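Side-chain contacts in TetR family transcription regulator (Marinobacter aquaeolei, PDB 3PAS), which probably binds DNA at regulatory sites and controls transcription: residues A16-V21 with L57-Y62; T29-I34 with A43-Y48; S64-D69 with P100-Y105. One frame throughout, in Å; residues are numbered along the deposited sequence.

Contact 1 (A16-V21 with L57-Y62)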
loop_
_atom_site.group_PDB
_atom_site.type_symbol
_atom_site.label_atom_id
_atom_site.label_comp_id
_atom_site.label_asym_id
_atom_site.label_seq_id
_atom_site.Cartn_x
_atom_site.Cartn_y
_atom_site.Cartn_z
ATOM N N ALA B 16 -8.473 17.573 -15.951
ATOM C CA ALA B 16 -9.463 16.620 -16.476
ATOM C C ALA B 16 -8.833 15.227 -16.608
ATOM O O ALA B 16 -9.496 14.210 -16.370
ATOM C CB ALA B 16 -9.996 17.102 -17.834
ATOM N N THR B 17 -7.552 15.184 -16.976
ATOM C CA THR B 17 -6.808 13.925 -17.096
ATOM C C THR B 17 -6.676 13.300 -15.694
ATOM O O THR B 17 -6.966 12.131 -15.521
ATOM C CB THR B 17 -5.437 14.120 -17.709
ATOM O OG1 THR B 17 -5.557 14.655 -19.028
ATOM C CG2 THR B 17 -4.691 12.791 -17.838
ATOM N N VAL B 18 -6.202 14.089 -14.719
ATOM C CA VAL B 18 -6.177 13.642 -13.297
ATOM C C VAL B 18 -7.531 13.042 -12.858
ATOM O O VAL B 18 -7.551 11.927 -12.370
ATOM C CB VAL B 18 -5.822 14.763 -12.328
ATOM C CG1 VAL B 18 -6.040 14.268 -10.835
ATOM C CG2 VAL B 18 -4.370 15.233 -12.565
ATOM N N ARG B 19 -8.648 13.749 -13.079
ATOM C CA ARG B 19 -9.955 13.258 -12.674
ATOM C C ARG B 19 -10.420 11.992 -13.354
ATOM O O ARG B 19 -10.880 11.050 -12.671
ATOM C CB ARG B 19 -11.061 14.329 -12.826
ATOM C CG ARG B 19 -10.851 15.543 -11.971
ATOM C CD ARG B 19 -12.096 16.434 -11.937
ATOM N NE ARG B 19 -12.595 16.797 -13.257
ATOM C CZ ARG B 19 -12.112 17.778 -14.019
ATOM N NH1 ARG B 19 -11.096 18.506 -13.609
ATOM N NH2 ARG B 19 -12.658 18.028 -15.197
ATOM N N GLU B 20 -10.287 11.940 -14.684
ATOM C CA GLU B 20 -10.773 10.817 -15.444
ATOM C C GLU B 20 -9.957 9.560 -15.173
ATOM O O GLU B 20 -10.525 8.463 -14.997
ATOM C CB GLU B 20 -10.828 11.168 -16.928
ATOM C CG GLU B 20 -11.845 12.208 -17.251
ATOM C CD GLU B 20 -13.274 11.729 -17.012
ATOM O OE1 GLU B 20 -13.662 10.714 -17.624
ATOM O OE2 GLU B 20 -13.993 12.389 -16.224
ATOM N N VAL B 21 -8.638 9.694 -15.115
ATOM C CA VAL B 21 -7.794 8.525 -14.857
ATOM C C VAL B 21 -7.973 8.070 -13.399
ATOM O O VAL B 21 -8.074 6.842 -13.125
ATOM C CB VAL B 21 -6.336 8.771 -15.193
ATOM C CG1 VAL B 21 -5.456 7.592 -14.697
ATOM C CG2 VAL B 21 -6.168 9.008 -16.720
ATOM N N LEU B 57 1.805 11.885 -19.747
ATOM C CA LEU B 57 3.102 12.241 -19.222
ATOM C C LEU B 57 3.098 13.647 -18.636
ATOM O O LEU B 57 3.583 13.836 -17.524
ATOM C CB LEU B 57 4.196 12.158 -20.292
ATOM C CG LEU B 57 5.651 12.288 -19.823
ATOM C CD1 LEU B 57 5.979 11.376 -18.584
ATOM C CD2 LEU B 57 6.560 11.983 -21.018
ATOM N N ALA B 58 2.594 14.623 -19.391
ATOM C CA ALA B 58 2.495 16.017 -18.923
ATOM C C ALA B 58 1.686 16.094 -17.613
ATOM O O ALA B 58 1.973 16.905 -16.721
ATOM C CB ALA B 58 1.874 16.947 -20.032
ATOM N N THR B 59 0.640 15.290 -17.529
ATOM C CA THR B 59 -0.214 15.230 -16.350
ATOM C C THR B 59 0.585 14.656 -15.182
ATOM O O THR B 59 0.471 15.129 -14.052
ATOM C CB THR B 59 -1.538 14.410 -16.597
ATOM O OG1 THR B 59 -2.313 15.037 -17.649
ATOM C CG2 THR B 59 -2.447 14.411 -15.332
ATOM N N PHE B 60 1.375 13.622 -15.446
ATOM C CA PHE B 60 2.199 13.040 -14.396
ATOM C C PHE B 60 3.170 14.110 -13.848
ATOM O O PHE B 60 3.309 14.279 -12.619
ATOM C CB PHE B 60 2.942 11.816 -14.872
ATOM C CG PHE B 60 3.783 11.185 -13.808
ATOM C CD1 PHE B 60 3.194 10.520 -12.796
ATOM C CD2 PHE B 60 5.145 11.356 -13.796
ATOM C CE1 PHE B 60 3.965 9.936 -11.771
ATOM C CE2 PHE B 60 5.914 10.767 -12.804
ATOM C CZ PHE B 60 5.331 10.084 -11.805
ATOM N N TYR B 61 3.797 14.863 -14.739
ATOM C CA TYR B 61 4.695 15.940 -14.305
ATOM C C TYR B 61 4.018 17.086 -13.608
ATOM O O TYR B 61 4.576 17.679 -12.671
ATOM C CB TYR B 61 5.516 16.471 -15.480
ATOM C CG TYR B 61 6.537 15.508 -15.989
ATOM C CD1 TYR B 61 7.282 14.721 -15.110
ATOM C CD2 TYR B 61 6.846 15.439 -17.338
ATOM C CE1 TYR B 61 8.254 13.848 -15.571
ATOM C CE2 TYR B 61 7.834 14.565 -17.806
ATOM C CZ TYR B 61 8.537 13.783 -16.910
ATOM O OH TYR B 61 9.508 12.918 -17.348
ATOM N N TYR B 62 2.822 17.432 -14.060
ATOM C CA TYR B 62 2.014 18.427 -13.392
ATOM C C TYR B 62 1.676 17.983 -11.943
ATOM O O TYR B 62 1.810 18.764 -10.971
ATOM C CB TYR B 62 0.731 18.623 -14.195
ATOM C CG TYR B 62 -0.357 19.394 -13.503
ATOM C CD1 TYR B 62 -0.300 20.769 -13.419
ATOM C CD2 TYR B 62 -1.484 18.753 -12.982
ATOM C CE1 TYR B 62 -1.318 21.491 -12.828
ATOM C CE2 TYR B 62 -2.488 19.473 -12.395
ATOM C CZ TYR B 62 -2.394 20.864 -12.323
ATOM O OH TYR B 62 -3.395 21.634 -11.719
#
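No flat group takes part where Thr-17 and Val-18 meet Thr-59. The guanidinium of Arg-19, which stays apart from the junction, has one face over Ala-16 CA of its own helix; that carbon lies 3.5 Å from the guanidinium plane, displaced toward the rim. The junction itself is made by small beta-branched side chains. Thr-59 OG1 rests against the carbons of Thr-17, at 3.3 Å from both Thr-17 CB and Thr-17 CG2. The two hydroxyls are 3.5 Å apart, OG1 to OG1, and do not bond to each other. Each instead donates within its own helix, Thr-17 OG1 to Phe-13 O and Thr-59 OG1 to Leu-55 O, which satisfies both polar groups inside a buried interface. The torsion explains how: with chi1 at -61° in both threonines, OG1 lies beside the backbone N and reaches back one turn, while CG2 is left for packing. Thr-59 CG2, anti to the backbone N, presses on Val-18 CG2 at 3.5 Å, tighter than usual carbon packing. This illustrates how two helices approach closely through short side chains, Thr-17 CA and Thr-59 CA being 6.8 Å apart. Helix 5-24 is thereby packed on helix 52-76, with Leu-14, Leu-55, Leu-56 and Val-63 extending the interface and Ile-34 of helix 31-37 touching Thr-17 as well.

Contact 2 (T29-I34 with A43-Y48)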
loop_
_atom_site.group_PDB
_atom_site.type_symbol
_atom_site.label_atom_id
_atom_site.label_comp_id
_atom_site.label_asym_id
_atom_site.label_seq_id
_atom_site.Cartn_x
_atom_site.Cartn_y
_atom_site.Cartn_z
ATOM N N THR B 29 -9.958 5.846 -20.344
ATOM C CA THR B 29 -9.920 7.286 -20.565
ATOM C C THR B 29 -9.276 7.600 -21.918
ATOM O O THR B 29 -8.088 7.374 -22.132
ATOM C CB THR B 29 -9.123 7.960 -19.421
ATOM O OG1 THR B 29 -9.727 7.629 -18.160
ATOM C CG2 THR B 29 -9.083 9.437 -19.563
ATOM N N SER B 30 -10.089 8.128 -22.812
ATOM C CA SER B 30 -9.664 8.546 -24.133
ATOM C C SER B 30 -9.475 10.071 -24.182
ATOM O O SER B 30 -9.911 10.803 -23.295
ATOM C CB SER B 30 -10.760 8.197 -25.112
ATOM O OG SER B 30 -11.894 8.978 -24.808
ATOM N N VAL B 31 -8.812 10.533 -25.235
ATOM C CA VAL B 31 -8.679 11.969 -25.521
ATOM C C VAL B 31 -10.046 12.661 -25.515
ATOM O O VAL B 31 -10.217 13.751 -24.936
ATOM C CB VAL B 31 -7.956 12.167 -26.889
ATOM C CG1 VAL B 31 -8.281 13.564 -27.522
ATOM C CG2 VAL B 31 -6.467 11.993 -26.672
ATOM N N GLY B 32 -11.011 12.007 -26.140
ATOM C CA GLY B 32 -12.370 12.556 -26.229
ATOM C C GLY B 32 -13.030 12.766 -24.868
ATOM O O GLY B 32 -13.671 13.782 -24.662
ATOM N N LYS B 33 -12.863 11.826 -23.946
ATOM C CA LYS B 33 -13.466 11.951 -22.611
ATOM C C LYS B 33 -12.767 12.998 -21.742
ATOM O O LYS B 33 -13.411 13.736 -20.990
ATOM C CB LYS B 33 -13.435 10.618 -21.897
ATOM C CG LYS B 33 -14.377 9.621 -22.402
ATOM C CD LYS B 33 -14.068 8.247 -21.777
ATOM C CE LYS B 33 -14.928 7.119 -22.363
ATOM N NZ LYS B 33 -14.603 5.784 -21.704
ATOM N N ILE B 34 -11.444 13.068 -21.864
ATOM C CA ILE B 34 -10.678 14.097 -21.219
ATOM C C ILE B 34 -11.126 15.475 -21.733
ATOM O O ILE B 34 -11.379 16.400 -20.930
ATOM C CB ILE B 34 -9.154 13.900 -21.445
ATOM C CG1 ILE B 34 -8.636 12.667 -20.709
ATOM C CG2 ILE B 34 -8.398 15.174 -21.018
ATOM C CD1 ILE B 34 -7.189 12.338 -21.013
ATOM N N ALA B 43 -10.039 18.988 -30.792
ATOM C CA ALA B 43 -9.186 19.858 -31.646
ATOM C C ALA B 43 -8.403 20.815 -30.767
ATOM O O ALA B 43 -7.213 20.988 -30.955
ATOM C CB ALA B 43 -10.057 20.654 -32.762
ATOM N N THR B 44 -9.045 21.348 -29.745
ATOM C CA THR B 44 -8.365 22.220 -28.787
ATOM C C THR B 44 -7.304 21.489 -27.980
ATOM O O THR B 44 -6.220 21.997 -27.793
ATOM C CB THR B 44 -9.378 22.926 -27.866
ATOM O OG1 THR B 44 -10.261 23.710 -28.682
ATOM C CG2 THR B 44 -8.668 23.832 -26.860
ATOM N N LEU B 45 -7.645 20.312 -27.461
ATOM C CA LEU B 45 -6.722 19.501 -26.748
ATOM C C LEU B 45 -5.455 19.306 -27.581
ATOM O O LEU B 45 -4.325 19.473 -27.061
ATOM C CB LEU B 45 -7.370 18.151 -26.376
ATOM C CG LEU B 45 -6.561 17.243 -25.453
ATOM C CD1 LEU B 45 -7.474 16.283 -24.591
ATOM C CD2 LEU B 45 -5.544 16.429 -26.264
ATOM N N TYR B 46 -5.616 18.944 -28.856
ATOM C CA TYR B 46 -4.467 18.737 -29.704
ATOM C C TYR B 46 -3.592 19.978 -29.951
ATOM O O TYR B 46 -2.448 19.861 -30.393
ATOM C CB TYR B 46 -4.851 18.096 -31.027
ATOM C CG TYR B 46 -5.423 16.674 -30.912
ATOM C CD1 TYR B 46 -4.774 15.683 -30.191
ATOM C CD2 TYR B 46 -6.604 16.339 -31.546
ATOM C CE1 TYR B 46 -5.273 14.397 -30.129
ATOM C CE2 TYR B 46 -7.129 15.063 -31.479
ATOM C CZ TYR B 46 -6.455 14.101 -30.778
ATOM O OH TYR B 46 -6.984 12.866 -30.705
ATOM N N ILE B 47 -4.104 21.157 -29.675
ATOM C CA ILE B 47 -3.233 22.366 -29.751
ATOM C C ILE B 47 -2.075 22.222 -28.736
ATOM O O ILE B 47 -0.899 22.553 -28.999
ATOM C CB ILE B 47 -4.016 23.671 -29.455
ATOM C CG1 ILE B 47 -5.127 23.881 -30.487
ATOM C CG2 ILE B 47 -3.062 24.850 -29.464
ATOM C CD1 ILE B 47 -6.091 25.050 -30.212
ATOM N N TYR B 48 -2.413 21.684 -27.582
ATOM C CA TYR B 48 -1.473 21.618 -26.471
ATOM C C TYR B 48 -0.751 20.289 -26.286
ATOM O O TYR B 48 0.395 20.265 -25.823
ATOM C CB TYR B 48 -2.238 21.962 -25.195
ATOM C CG TYR B 48 -2.904 23.290 -25.311
ATOM C CD1 TYR B 48 -2.179 24.474 -25.235
ATOM C CD2 TYR B 48 -4.242 23.371 -25.579
ATOM C CE1 TYR B 48 -2.830 25.727 -25.373
ATOM C CE2 TYR B 48 -4.881 24.578 -25.740
ATOM C CZ TYR B 48 -4.182 25.753 -25.633
ATOM O OH TYR B 48 -4.860 26.920 -25.799
#
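Leu-45 comes first along segment 43-48 among the residues that meet Val-31 and Ile-34. Its CG is anti to the backbone N (chi1 -172°), which carries both methyls toward helix 31-37. CD1 does most of the touching: it lies 3.7 Å from Val-31 O and 3.9 Å from Ile-34 CG2, the leucine and isoleucine side chains crossing at about a right angle. CD2 comes to 4.2 Å from Val-31 CG1, and the valine is thus met by both branches. Next in sequence, Tyr-46 starts out along the flank of the contact but extends its far end toward Val-31, where the valine CG1 approaches Tyr-46 OH at 3.5 Å and Tyr-46 CZ at 3.8 Å. The ring and the methyl meet obliquely, at the exposed border of the interface. Across from it, the start of helix 31-37 is closed by an N-cap: Ser-30 OG accepts from Lys-33 N at 3.1 Å, with an N-H...O angle of 158°, and this fixes the first turn from which Val-31 projects. Apolar residues here pack two short helices together, consistent with a TetR-family helix-turn-helix in which helix 42-48 would be the recognition helix. Behind it lie two long helices: Leu-55 of helix 52-76 touches both Ile-34 and Leu-45, and Thr-17 of helix 5-24 backs Ile-34.

Contact 3 (S64-D69 with P100-Y105). With ACT (acetate ion), chain M.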
loop_
_atom_site.group_PDB
_atom_site.type_symbol
_atom_site.label_atom_id
_atom_site.label_comp_id
_atom_site.label_asym_id
_atom_site.label_seq_id
_atom_site.Cartn_x
_atom_site.Cartn_y
_atom_site.Cartn_z
ATOM N N SER B 64 3.184 15.563 -10.090
ATOM C CA SER B 64 4.451 15.430 -9.383
ATOM C C SER B 64 5.051 16.796 -9.021
ATOM O O SER B 64 5.499 17.012 -7.886
ATOM C CB SER B 64 5.452 14.611 -10.213
ATOM O OG SER B 64 4.937 13.327 -10.519
ATOM N N ASP B 65 5.068 17.723 -9.961
ATOM C CA ASP B 65 5.581 19.070 -9.670
ATOM C C ASP B 65 4.811 19.816 -8.595
ATOM O O ASP B 65 5.412 20.439 -7.712
ATOM C CB ASP B 65 5.660 19.913 -10.920
ATOM C CG ASP B 65 6.685 19.361 -11.905
ATOM O OD1 ASP B 65 7.429 18.429 -11.512
ATOM O OD2 ASP B 65 6.712 19.822 -13.043
ATOM N N GLN B 66 3.493 19.794 -8.680
ATOM C CA GLN B 66 2.661 20.400 -7.653
ATOM C C GLN B 66 3.018 19.868 -6.270
ATOM O O GLN B 66 3.212 20.655 -5.328
ATOM C CB GLN B 66 1.189 20.064 -7.893
ATOM C CG GLN B 66 0.623 20.983 -8.893
ATOM C CD GLN B 66 -0.809 20.919 -8.855
ATOM O OE1 GLN B 66 -1.432 21.476 -7.945
ATOM N NE2 GLN B 66 -1.390 20.215 -9.830
ATOM N N VAL B 67 3.039 18.542 -6.151
ATOM C CA VAL B 67 3.327 17.909 -4.882
ATOM C C VAL B 67 4.767 18.090 -4.416
ATOM O O VAL B 67 4.984 18.425 -3.255
ATOM C CB VAL B 67 2.966 16.406 -4.864
ATOM C CG1 VAL B 67 3.472 15.758 -3.594
ATOM C CG2 VAL B 67 1.433 16.226 -5.010
ATOM N N ILE B 68 5.740 17.812 -5.285
ATOM C CA ILE B 68 7.175 17.942 -4.922
ATOM C C ILE B 68 7.487 19.374 -4.524
ATOM O O ILE B 68 8.142 19.621 -3.497
ATOM C CB ILE B 68 8.089 17.522 -6.085
ATOM C CG1 ILE B 68 7.932 16.006 -6.297
ATOM C CG2 ILE B 68 9.548 17.982 -5.836
ATOM C CD1 ILE B 68 8.632 15.459 -7.539
ATOM N N ASP B 69 7.042 20.348 -5.323
ATOM C CA ASP B 69 7.334 21.749 -5.000
ATOM C C ASP B 69 6.775 22.214 -3.639
ATOM O O ASP B 69 7.464 22.939 -2.912
ATOM C CB ASP B 69 6.872 22.686 -6.099
ATOM C CG ASP B 69 7.588 22.434 -7.408
ATOM O OD1 ASP B 69 8.624 21.721 -7.421
ATOM O OD2 ASP B 69 7.089 22.910 -8.452
ATOM N N PRO B 100 -7.056 14.166 -3.149
ATOM C CA PRO B 100 -6.566 12.783 -3.191
ATOM C C PRO B 100 -6.375 12.274 -4.644
ATOM O O PRO B 100 -5.598 11.347 -4.905
ATOM C CB PRO B 100 -7.677 12.019 -2.485
ATOM C CG PRO B 100 -8.846 12.828 -2.606
ATOM C CD PRO B 100 -8.409 14.237 -2.603
ATOM N N GLU B 101 -7.092 12.862 -5.579
ATOM C CA GLU B 101 -6.930 12.496 -7.001
ATOM C C GLU B 101 -5.499 12.696 -7.515
ATOM O O GLU B 101 -5.032 11.972 -8.420
ATOM C CB GLU B 101 -7.959 13.261 -7.864
ATOM C CG GLU B 101 -7.781 14.787 -7.859
ATOM C CD GLU B 101 -8.466 15.556 -6.718
ATOM O OE1 GLU B 101 -8.875 14.968 -5.704
ATOM O OE2 GLU B 101 -8.594 16.779 -6.866
ATOM N N LEU B 102 -4.756 13.641 -6.933
ATOM C CA LEU B 102 -3.350 13.840 -7.301
ATOM C C LEU B 102 -2.526 12.618 -6.867
ATOM O O LEU B 102 -1.715 12.086 -7.624
ATOM C CB LEU B 102 -2.792 15.087 -6.620
ATOM C CG LEU B 102 -3.297 16.477 -6.996
ATOM C CD1 LEU B 102 -2.547 17.489 -6.045
ATOM C CD2 LEU B 102 -3.044 16.804 -8.540
ATOM N N PHE B 103 -2.702 12.178 -5.632
ATOM C CA PHE B 103 -2.044 10.956 -5.161
ATOM C C PHE B 103 -2.455 9.727 -6.005
ATOM O O PHE B 103 -1.626 8.875 -6.308
ATOM C CB PHE B 103 -2.463 10.636 -3.714
ATOM C CG PHE B 103 -1.756 11.432 -2.637
ATOM C CD1 PHE B 103 -1.164 12.655 -2.892
ATOM C CD2 PHE B 103 -1.747 10.947 -1.314
ATOM C CE1 PHE B 103 -0.540 13.387 -1.865
ATOM C CE2 PHE B 103 -1.119 11.660 -0.317
ATOM C CZ PHE B 103 -0.519 12.894 -0.605
ATOM N N ARG B 104 -3.740 9.610 -6.324
ATOM C CA ARG B 104 -4.214 8.441 -7.101
ATOM C C ARG B 104 -3.624 8.437 -8.522
ATOM O O ARG B 104 -3.170 7.388 -9.007
ATOM C CB ARG B 104 -5.722 8.433 -7.135
ATOM C CG ARG B 104 -6.323 7.249 -7.817
ATOM C CD ARG B 104 -7.662 6.919 -7.177
ATOM N NE ARG B 104 -7.745 5.479 -7.019
ATOM C CZ ARG B 104 -7.021 4.770 -6.149
ATOM N NH1 ARG B 104 -6.140 5.358 -5.331
ATOM N NH2 ARG B 104 -7.175 3.453 -6.099
ATOM N N TYR B 105 -3.616 9.605 -9.164
ATOM C CA TYR B 105 -2.971 9.736 -10.495
ATOM C C TYR B 105 -1.485 9.317 -10.412
ATOM O O TYR B 105 -1.015 8.494 -11.197
ATOM C CB TYR B 105 -3.127 11.130 -11.121
ATOM C CG TYR B 105 -2.672 11.100 -12.566
ATOM C CD1 TYR B 105 -3.550 10.734 -13.561
ATOM C CD2 TYR B 105 -1.333 11.252 -12.899
ATOM C CE1 TYR B 105 -3.143 10.658 -14.909
ATOM C CE2 TYR B 105 -0.900 11.156 -14.222
ATOM C CZ TYR B 105 -1.827 10.857 -15.223
ATOM O OH TYR B 105 -1.449 10.751 -16.539
HETATM C C ACT M . -5.873 8.022 -2.028
HETATM O O ACT M . -6.843 7.655 -1.328
HETATM O OXT ACT M . -5.986 7.800 -3.251
HETATM C CH3 ACT M . -4.653 8.668 -1.442
#
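Beside the packing of Gln-66 and Val-67 on Leu-102, the hydroxyl of Ser-64 is a polar atom gripped twice: OG donates to Phe-60 O, one turn back on its own helix, and is also hydrogen-bonded to Asn-123 ND2. Its chi1 of -58° sets OG beside the backbone N, within reach of that carbonyl, on the side of helix 52-76 turned away from segment 100-105. Toward that segment the interface is mostly apolar, with one amide at its border, and fairly loose. The two methyls of Leu-102 divide the work, CD1 facing Val-67 CG2 at 4.3 Å and CD2 facing Gln-66 NE2 at 4.0 Å. Gln-66 is extended beyond CG (chi2 -164°) and crosses the leucine at about a right angle, bringing its amide nitrogen alongside a methyl in plain van der Waals contact. A propanediol molecule, probably from the crystallisation liquor, lies near the same glutamine and may mark a pocket. On another flank an acetate, likewise probably from the liquor, is held lightly: Arg-104 NH1 gives OXT a weak hydrogen bond of 3.2 Å, bent to 122°, and has another weak one with Tyr-160 OH, while the acetate CH3 packs 3.7 Å from Phe-103 CD2. The wider setting is a helical bundle of the kind that forms the regulatory domain in TetR relatives. Salt bridges Asp-65 to Arg-122 and Asp-69 to Arg-126 join helix 52-76 to helix 117-126; from helix 81-98, Leu-92 touches Val-67 and Ile-95 touches Leu-102, and Phe-103 leans on helix 148-167.

Overall arrangement
The three contacts run from the putative DNA-reading end toward the middle of the chain. Contact 2, about 24 Å from the chain's centre, is nested in sequence inside the loop closed by contact 1; their centres are about 12 Å apart, and they meet directly where Ile-34 packs on Thr-17. Contact 3 follows both along the chain and lies about 4 Å from the chain's centre, about 9 Å from contact 1 between centres. Helix 52-76 serves contacts 1 and 3, and Tyr-105 bridges them by touching Val-21, Thr-59 and Phe-60. Contacts 2 and 3 do not touch. Helix 52-76 thus runs from the helix-turn-helix region into the C-terminal helical domain, consistent with the TetR principle of relaying ligand-induced movement.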